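Local coordinates for protein putative phophotriesterase (Proteus mirabilis, PDB 3RHG) that probably hydrolyses ester bonds as a zinc-dependent member of the phosphotriesterase family, with two divalent metal ions bound in each subunit, at residues Asp16-Asn28 with Phe84-Thr96. Residues are numbered along the deposited sequence; the frame is centred on the assembly and turned at random. Where two conformers were deposited one is given.
With ZN (zinc ion), chain B.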
ATOM      1  N   ASP A  16      24.356  -9.359  23.084  1.00 25.71           N
ATOM      2  CA  ASP A  16      23.071  -9.543  23.749  1.00 24.98           C
ATOM      3  C   ASP A  16      21.925  -8.758  23.115  1.00 23.94           C
ATOM      4  O   ASP A  16      20.791  -8.813  23.608  1.00 26.58           O
ATOM      5  CB  ASP A  16      23.184  -9.178  25.232  1.00 27.36           C
ATOM      6  CG  ASP A  16      24.136 -10.103  25.993  1.00 29.82           C
ATOM      7  OD1 ASP A  16      24.215 -11.298  25.621  1.00 37.90           O
ATOM      8  OD2 ASP A  16      24.794  -9.649  26.965  1.00 29.12           O
ATOM      9  N   MET A  17      22.203  -8.022  22.040  1.00 22.21           N
ATOM     10  CA  MET A  17      21.167  -7.138  21.475  1.00 19.33           C
ATOM     11  C   MET A  17      20.033  -7.895  20.775  1.00 21.29           C
ATOM     12  O   MET A  17      18.896  -7.421  20.739  1.00 21.02           O
ATOM     13  CB  MET A  17      21.792  -6.114  20.548  1.00 19.47           C
ATOM     14  CG  MET A  17      22.636  -5.110  21.302  1.00 19.46           C
ATOM     15  SD  MET A  17      23.567  -4.039  20.166  1.00 21.48           S
ATOM     16  CE  MET A  17      22.242  -3.321  19.196  1.00 24.31           C
ATOM     17  N   GLY A  18      20.314  -9.089  20.252  1.00 20.39           N
ATOM     18  CA  GLY A  18      19.264  -9.839  19.563  1.00 23.68           C
ATOM     19  C   GLY A  18      18.609  -9.074  18.410  1.00 21.03           C
ATOM     20  O   GLY A  18      19.220  -8.197  17.806  1.00 22.71           O
ATOM     21  N   LEU A  19      17.379  -9.457  18.086  1.00 20.12           N
ATOM     22  CA  LEU A  19      16.627  -8.825  17.010  0.50 18.96           C
ATOM     23  C   LEU A  19      16.432  -7.356  17.353  1.00 19.67           C
ATOM     24  O   LEU A  19      15.841  -7.022  18.398  1.00 20.71           O
ATOM     25  CB  LEU A  19      15.281  -9.530  16.835  0.50 18.65           C
ATOM     26  CG  LEU A  19      14.281  -9.010  15.800  0.50 20.10           C
ATOM     27  CD1 LEU A  19      14.905  -9.000  14.404  0.50 27.33           C
ATOM     28  CD2 LEU A  19      13.005  -9.864  15.839  0.50 16.28           C
ATOM     29  N   THR A  20      16.918  -6.487  16.463  1.00 18.83           N
ATOM     30  CA  THR A  20      17.038  -5.059  16.746  1.00 20.08           C
ATOM     31  C   THR A  20      16.451  -4.247  15.596  1.00 18.14           C
ATOM     32  O   THR A  20      16.692  -4.542  14.422  1.00 20.72           O
ATOM     33  CB  THR A  20      18.522  -4.681  16.887  1.00 18.94           C
ATOM     34  OG1 THR A  20      19.069  -5.360  18.026  1.00 21.23           O
ATOM     35  CG2 THR A  20      18.690  -3.166  17.134  1.00 19.60           C
ATOM     36  N   LEU A  21      15.716  -3.195  15.943  1.00 17.00           N
ATOM     37  CA  LEU A  21      15.201  -2.219  14.961  1.00 16.24           C
ATOM     38  C   LEU A  21      15.937  -0.908  15.209  1.00 17.09           C
ATOM     39  O   LEU A  21      15.756  -0.271  16.255  1.00 19.47           O
ATOM     40  CB  LEU A  21      13.707  -2.015  15.151  1.00 18.80           C
ATOM     41  CG  LEU A  21      12.816  -3.224  14.846  1.00 18.53           C
ATOM     42  CD1 LEU A  21      11.340  -2.920  15.261  1.00 20.25           C
ATOM     43  CD2 LEU A  21      12.924  -3.563  13.368  1.00 21.93           C
ATOM     44  N   PRO A  22      16.780  -0.505  14.257  1.00 16.63           N
ATOM     45  CA  PRO A  22      17.696   0.637  14.470  1.00 16.81           C
ATOM     46  C   PRO A  22      17.120   2.019  14.207  1.00 15.84           C
ATOM     47  O   PRO A  22      17.808   3.022  14.461  1.00 17.70           O
ATOM     48  CB  PRO A  22      18.851   0.344  13.489  1.00 17.37           C
ATOM     49  CG  PRO A  22      18.150  -0.372  12.346  1.00 19.03           C
ATOM     50  CD  PRO A  22      17.085  -1.244  13.020  1.00 17.37           C
ATOM     51  N   HIS A  23      15.910   2.104  13.663  1.00 16.56           N
ATOM     52  CA  HIS A  23      15.373   3.454  13.405  1.00 16.01           C
ATOM     53  C   HIS A  23      13.850   3.470  13.517  1.00 15.55           C
ATOM     54  O   HIS A  23      13.151   3.114  12.559  1.00 16.86           O
ATOM     55  CB  HIS A  23      15.789   4.003  12.027  1.00 17.84           C
ATOM     56  CG  HIS A  23      15.351   5.430  11.788  1.00 19.32           C
ATOM     57  ND1 HIS A  23      16.238   6.481  11.654  1.00 19.03           N
ATOM     58  CD2 HIS A  23      14.110   5.970  11.672  1.00 17.94           C
ATOM     59  CE1 HIS A  23      15.565   7.606  11.457  1.00 21.10           C
ATOM     60  NE2 HIS A  23      14.269   7.328  11.467  1.00 18.06           N
ATOM     61  N   GLU A  24      13.352   3.881  14.684  1.00 18.31           N
ATOM     62  CA  GLU A  24      11.908   3.930  14.945  1.00 17.54           C
ATOM     63  C   GLU A  24      11.628   5.185  15.750  1.00 17.30           C
ATOM     64  O   GLU A  24      12.560   5.827  16.225  1.00 17.69           O
ATOM     65  CB  GLU A  24      11.473   2.680  15.756  1.00 18.75           C
ATOM     66  CG  GLU A  24      11.839   1.370  15.100  1.00 17.80           C
ATOM     67  CD  GLU A  24      11.103   1.142  13.804  1.00 19.01           C
ATOM     68  OE1 GLU A  24      10.057   1.808  13.539  1.00 18.28           O
ATOM     69  OE2 GLU A  24      11.577   0.292  13.027  1.00 19.34           O
ATOM     70  N   HIS A  25      10.355   5.532  15.905  1.00 18.58           N
ATOM     71  CA  HIS A  25       9.978   6.555  16.874  1.00 17.07           C
ATOM     72  C   HIS A  25       8.931   6.002  17.798  1.00 18.40           C
ATOM     73  O   HIS A  25       7.844   5.673  17.356  1.00 20.61           O
ATOM     74  CB  HIS A  25       9.516   7.849  16.186  1.00 17.66           C
ATOM     75  CG  HIS A  25      10.546   8.377  15.240  1.00 16.47           C
ATOM     76  ND1 HIS A  25      11.555   9.222  15.644  1.00 18.42           N
ATOM     77  CD2 HIS A  25      10.792   8.089  13.938  1.00 18.14           C
ATOM     78  CE1 HIS A  25      12.350   9.481  14.622  1.00 17.13           C
ATOM     79  NE2 HIS A  25      11.906   8.812  13.569  1.00 17.48           N
ATOM     80  N   LEU A  26       9.289   5.839  19.069  1.00 20.38           N
ATOM     81  CA  LEU A  26       8.308   5.418  20.072  1.00 20.31           C
ATOM     82  C   LEU A  26       7.461   6.596  20.530  1.00 20.50           C
ATOM     83  O   LEU A  26       6.237   6.491  20.562  1.00 22.32           O
ATOM     84  CB  LEU A  26       8.977   4.754  21.282  1.00 21.85           C
ATOM     85  CG  LEU A  26       9.379   3.291  21.037  1.00 21.09           C
ATOM     86  CD1 LEU A  26      10.384   3.206  19.878  1.00 25.85           C
ATOM     87  CD2 LEU A  26       9.931   2.631  22.314  1.00 23.96           C
ATOM     88  N   PHE A  27       8.131   7.693  20.889  1.00 20.60           N
ATOM     89  CA  PHE A  27       7.476   8.917  21.353  1.00 20.26           C
ATOM     90  C   PHE A  27       7.999  10.099  20.549  1.00 22.19           C
ATOM     91  O   PHE A  27       9.202  10.410  20.556  1.00 23.50           O
ATOM     92  CB  PHE A  27       7.701   9.120  22.856  1.00 21.14           C
ATOM     93  CG  PHE A  27       7.207   7.962  23.685  1.00 22.63           C
ATOM     94  CD1 PHE A  27       5.842   7.817  23.946  1.00 26.20           C
ATOM     95  CD2 PHE A  27       8.088   7.005  24.185  1.00 24.11           C
ATOM     96  CE1 PHE A  27       5.360   6.747  24.673  1.00 26.00           C
ATOM     97  CE2 PHE A  27       7.613   5.925  24.919  1.00 24.64           C
ATOM     98  CZ  PHE A  27       6.248   5.789  25.164  1.00 25.72           C
ATOM     99  N   ASN A  28       7.086  10.717  19.808  1.00 22.46           N
ATOM    100  CA  ASN A  28       7.385  11.893  19.032  1.00 21.54           C
ATOM    101  C   ASN A  28       6.105  12.701  18.923  1.00 21.48           C
ATOM    102  O   ASN A  28       5.013  12.183  19.157  1.00 23.04           O
ATOM    103  CB  ASN A  28       7.974  11.534  17.651  1.00 19.24           C
ATOM    104  CG  ASN A  28       6.967  10.828  16.730  1.00 21.12           C
ATOM    105  OD1 ASN A  28       6.191   9.971  17.161  1.00 24.17           O
ATOM    106  ND2 ASN A  28       6.982  11.195  15.458  1.00 22.55           N
ATOM    107  N   PHE A  84       6.381  -6.812  18.442  1.00 28.80           N
ATOM    108  CA  PHE A  84       7.802  -6.991  18.173  1.00 25.49           C
ATOM    109  C   PHE A  84       8.384  -7.990  19.169  1.00 24.93           C
ATOM    110  O   PHE A  84       9.108  -8.929  18.793  1.00 25.49           O
ATOM    111  CB  PHE A  84       8.499  -5.628  18.284  1.00 25.35           C
ATOM    112  CG  PHE A  84       9.990  -5.674  18.109  1.00 25.37           C
ATOM    113  CD1 PHE A  84      10.571  -6.155  16.930  1.00 24.83           C
ATOM    114  CD2 PHE A  84      10.820  -5.133  19.094  1.00 21.77           C
ATOM    115  CE1 PHE A  84      11.960  -6.136  16.771  1.00 25.62           C
ATOM    116  CE2 PHE A  84      12.185  -5.115  18.954  1.00 24.26           C
ATOM    117  CZ  PHE A  84      12.766  -5.619  17.796  1.00 22.64           C
ATOM    118  N   LYS A  85       8.034  -7.814  20.441  1.00 25.15           N
ATOM    119  CA  LYS A  85       8.557  -8.678  21.483  1.00 27.67           C
ATOM    120  C   LYS A  85       8.145 -10.127  21.223  1.00 28.69           C
ATOM    121  O   LYS A  85       8.962 -11.040  21.380  1.00 28.52           O
ATOM    122  CB  LYS A  85       8.074  -8.177  22.850  1.00 31.03           C
ATOM    123  CG  LYS A  85       8.643  -8.891  24.054  1.00 33.14           C
ATOM    124  CD  LYS A  85       8.236  -8.161  25.327  1.00 38.86           C
ATOM    125  CE  LYS A  85       8.213  -9.084  26.519  1.00 44.70           C
ATOM    126  NZ  LYS A  85       7.839  -8.341  27.760  1.00 43.43           N
ATOM    127  N   GLU A  86       6.915 -10.364  20.793  1.00 28.70           N
ATOM    128  CA  GLU A  86       6.448 -11.728  20.534  1.00 33.21           C
ATOM    129  C   GLU A  86       7.249 -12.479  19.510  1.00 32.56           C
ATOM    130  O   GLU A  86       7.257 -13.665  19.520  1.00 38.33           O
ATOM    131  CB  GLU A  86       5.003 -11.753  20.051  1.00 40.10           C
ATOM    132  CG  GLU A  86       3.987 -11.419  21.046  1.00 54.46           C
ATOM    133  CD  GLU A  86       2.624 -11.099  20.422  1.00 66.22           C
ATOM    134  OE1 GLU A  86       2.408 -11.416  19.231  1.00 70.91           O
ATOM    135  OE2 GLU A  86       1.775 -10.516  21.138  1.00 73.04           O
ATOM    136  N   LEU A  87       7.899 -11.767  18.606  1.00 34.54           N
ATOM    137  CA  LEU A  87       8.666 -12.345  17.503  1.00 34.34           C
ATOM    138  C   LEU A  87      10.121 -12.541  17.900  1.00 34.09           C
ATOM    139  O   LEU A  87      10.962 -12.935  17.078  1.00 36.72           O
ATOM    140  CB  LEU A  87       8.617 -11.407  16.292  1.00 38.81           C
ATOM    141  CG  LEU A  87       7.209 -11.183  15.748  1.00 44.41           C
ATOM    142  CD1 LEU A  87       7.207 -10.040  14.750  1.00 43.41           C
ATOM    143  CD2 LEU A  87       6.660 -12.471  15.125  1.00 52.69           C
ATOM    144  N   GLY A  88      10.417 -12.224  19.154  1.00 29.14           N
ATOM    145  CA  GLY A  88      11.780 -12.293  19.667  1.00 31.10           C
ATOM    146  C   GLY A  88      12.493 -10.958  19.614  1.00 25.55           C
ATOM    147  O   GLY A  88      13.705 -10.886  19.810  1.00 28.31           O
ATOM    148  N   GLY A  89      11.753  -9.891  19.348  1.00 24.20           N
ATOM    149  CA  GLY A  89      12.367  -8.553  19.329  1.00 24.41           C
ATOM    150  C   GLY A  89      12.982  -8.243  20.681  1.00 23.77           C
ATOM    151  O   GLY A  89      12.338  -8.464  21.726  1.00 27.95           O
ATOM    152  N   LYS A  90      14.220  -7.740  20.683  1.00 21.37           N
ATOM    153  CA  LYS A  90      14.937  -7.491  21.946  1.00 21.21           C
ATOM    154  C   LYS A  90      15.377  -6.046  22.129  1.00 22.09           C
ATOM    155  O   LYS A  90      15.519  -5.576  23.259  1.00 23.28           O
ATOM    156  CB  LYS A  90      16.157  -8.437  22.103  1.00 24.32           C
ATOM    157  CG  LYS A  90      15.865  -9.918  21.950  1.00 35.87           C
ATOM    158  CD  LYS A  90      15.143 -10.506  23.149  1.00 44.83           C
ATOM    159  CE  LYS A  90      15.083 -12.039  23.048  1.00 48.88           C
ATOM    160  NZ  LYS A  90      13.906 -12.639  23.734  1.00 50.41           N
ATOM    161  N   THR A  91      15.619  -5.347  21.023  1.00 20.49           N
ATOM    162  CA  THR A  91      16.193  -4.007  21.089  1.00 21.48           C
ATOM    163  C   THR A  91      15.525  -3.100  20.066  1.00 20.77           C
ATOM    164  O   THR A  91      15.328  -3.501  18.913  1.00 20.09           O
ATOM    165  CB  THR A  91      17.719  -4.056  20.826  1.00 19.47           C
ATOM    166  OG1 THR A  91      18.343  -4.973  21.756  1.00 20.96           O
ATOM    167  CG2 THR A  91      18.354  -2.660  20.954  1.00 20.37           C
ATOM    168  N   ILE A  92      15.208  -1.869  20.484  1.00 18.51           N
ATOM    169  CA  ILE A  92      14.618  -0.885  19.575  1.00 16.80           C
ATOM    170  C   ILE A  92      15.240   0.481  19.820  1.00 17.50           C
ATOM    171  O   ILE A  92      15.501   0.849  20.977  1.00 19.81           O
ATOM    172  CB  ILE A  92      13.051  -0.852  19.699  1.00 19.12           C
ATOM    173  CG1 ILE A  92      12.422  -0.009  18.575  1.00 20.72           C
ATOM    174  CG2 ILE A  92      12.612  -0.366  21.077  1.00 22.13           C
ATOM    175  CD1 ILE A  92      10.901  -0.241  18.429  1.00 21.86           C
ATOM    176  N   VAL A  93      15.532   1.206  18.739  1.00 21.04           N
ATOM    177  CA  VAL A  93      16.127   2.542  18.842  1.00 17.40           C
ATOM    178  C   VAL A  93      15.086   3.598  18.517  1.00 16.14           C
ATOM    179  O   VAL A  93      14.487   3.567  17.448  1.00 18.78           O
ATOM    180  CB  VAL A  93      17.313   2.724  17.854  1.00 18.21           C
ATOM    181  CG1 VAL A  93      17.929   4.136  17.957  1.00 20.44           C
ATOM    182  CG2 VAL A  93      18.386   1.673  18.096  1.00 19.57           C
ATOM    183  N   ASP A  94      14.874   4.513  19.455  1.00 17.55           N
ATOM    184  CA  ASP A  94      14.032   5.674  19.207  1.00 18.57           C
ATOM    185  C   ASP A  94      14.940   6.777  18.663  1.00 16.85           C
ATOM    186  O   ASP A  94      15.825   7.250  19.384  1.00 19.34           O
ATOM    187  CB  ASP A  94      13.375   6.137  20.505  1.00 18.33           C
ATOM    188  CG  ASP A  94      12.594   7.422  20.332  1.00 20.63           C
ATOM    189  OD1 ASP A  94      11.422   7.358  19.953  1.00 24.85           O
ATOM    190  OD2 ASP A  94      13.154   8.502  20.613  1.00 25.92           O
ATOM    191  N   ALA A  95      14.725   7.165  17.407  1.00 17.92           N
ATOM    192  CA  ALA A  95      15.577   8.131  16.700  1.00 15.39           C
ATOM    193  C   ALA A  95      15.065   9.569  16.849  1.00 19.26           C
ATOM    194  O   ALA A  95      15.466  10.461  16.089  1.00 19.41           O
ATOM    195  CB  ALA A  95      15.705   7.749  15.220  1.00 17.24           C
ATOM    196  N   THR A  96      14.217   9.800  17.855  1.00 18.18           N
ATOM    197  CA  THR A  96      13.695  11.137  18.121  1.00 18.60           C
ATOM    198  C   THR A  96      14.734  11.888  18.945  1.00 16.81           C
ATOM    199  O   THR A  96      14.721  11.826  20.180  1.00 18.74           O
ATOM    200  CB  THR A  96      12.354  11.057  18.894  1.00 19.65           C
ATOM    201  OG1 THR A  96      11.514  10.054  18.293  1.00 19.44           O
ATOM    202  CG2 THR A  96      11.623  12.415  18.864  1.00 21.21           C
TER
HETATM  203 ZN    ZN B 367      12.789   8.722  11.782  1.00 21.10          ZN
HETATM  204  O   HOH W   1      16.261 -11.831  19.345  1.00 31.90           O
HETATM  205  O   HOH W   2      11.167   9.898  22.279  1.00 22.08           O
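Leu19, Leu21 and Thr91 bury the most surface where the first two parallel strands of the (beta/alpha)8 barrel of the amidohydrolase fold pair. Both leucines pack on Phe84, at the end of helix 74-86. Leu21, its CG anti to the carbonyl carbon (chi1 -66°), lays CD1 over one ring face, a CH-pi contact 3.8 Å from the centroid. Gly89, with no side chain, lets the opposite face lie flat on its CA. Leu19, in the conformer given, packs near CE1 of Phe84. On the other side of the sheet Thr91, beta-branched as suits a strand, lies alongside Thr20; its OG1 donates in the carbonyl plane to O of Met17 (2.7 Å), tying the loop before strand 19-24 to strand 89-94. From Thr20 and Thr91 the backbone bonds follow a parallel ladder until a beta bulge between Leu21 and Glu24 shifts the register by one, near the strands' C-terminal ends, where His23 and His25 bind zinc through NE2 with Glu166 and Asp294. ND1 of His25 donates to OG1 of Thr96 (2.8 Å); with the zinc bond, this in-plane bond helps to fix the imidazole's rotation. Small Ala95 sets CB over one face of His23, whose ND1 is hydrogen-bonded to OD1 of Asn197. Strand 118-123 continues the sheet beyond 89-94; helix 74-86 backs Leu26 and Ile92, and helix 336-343 covers Thr20 and Val93.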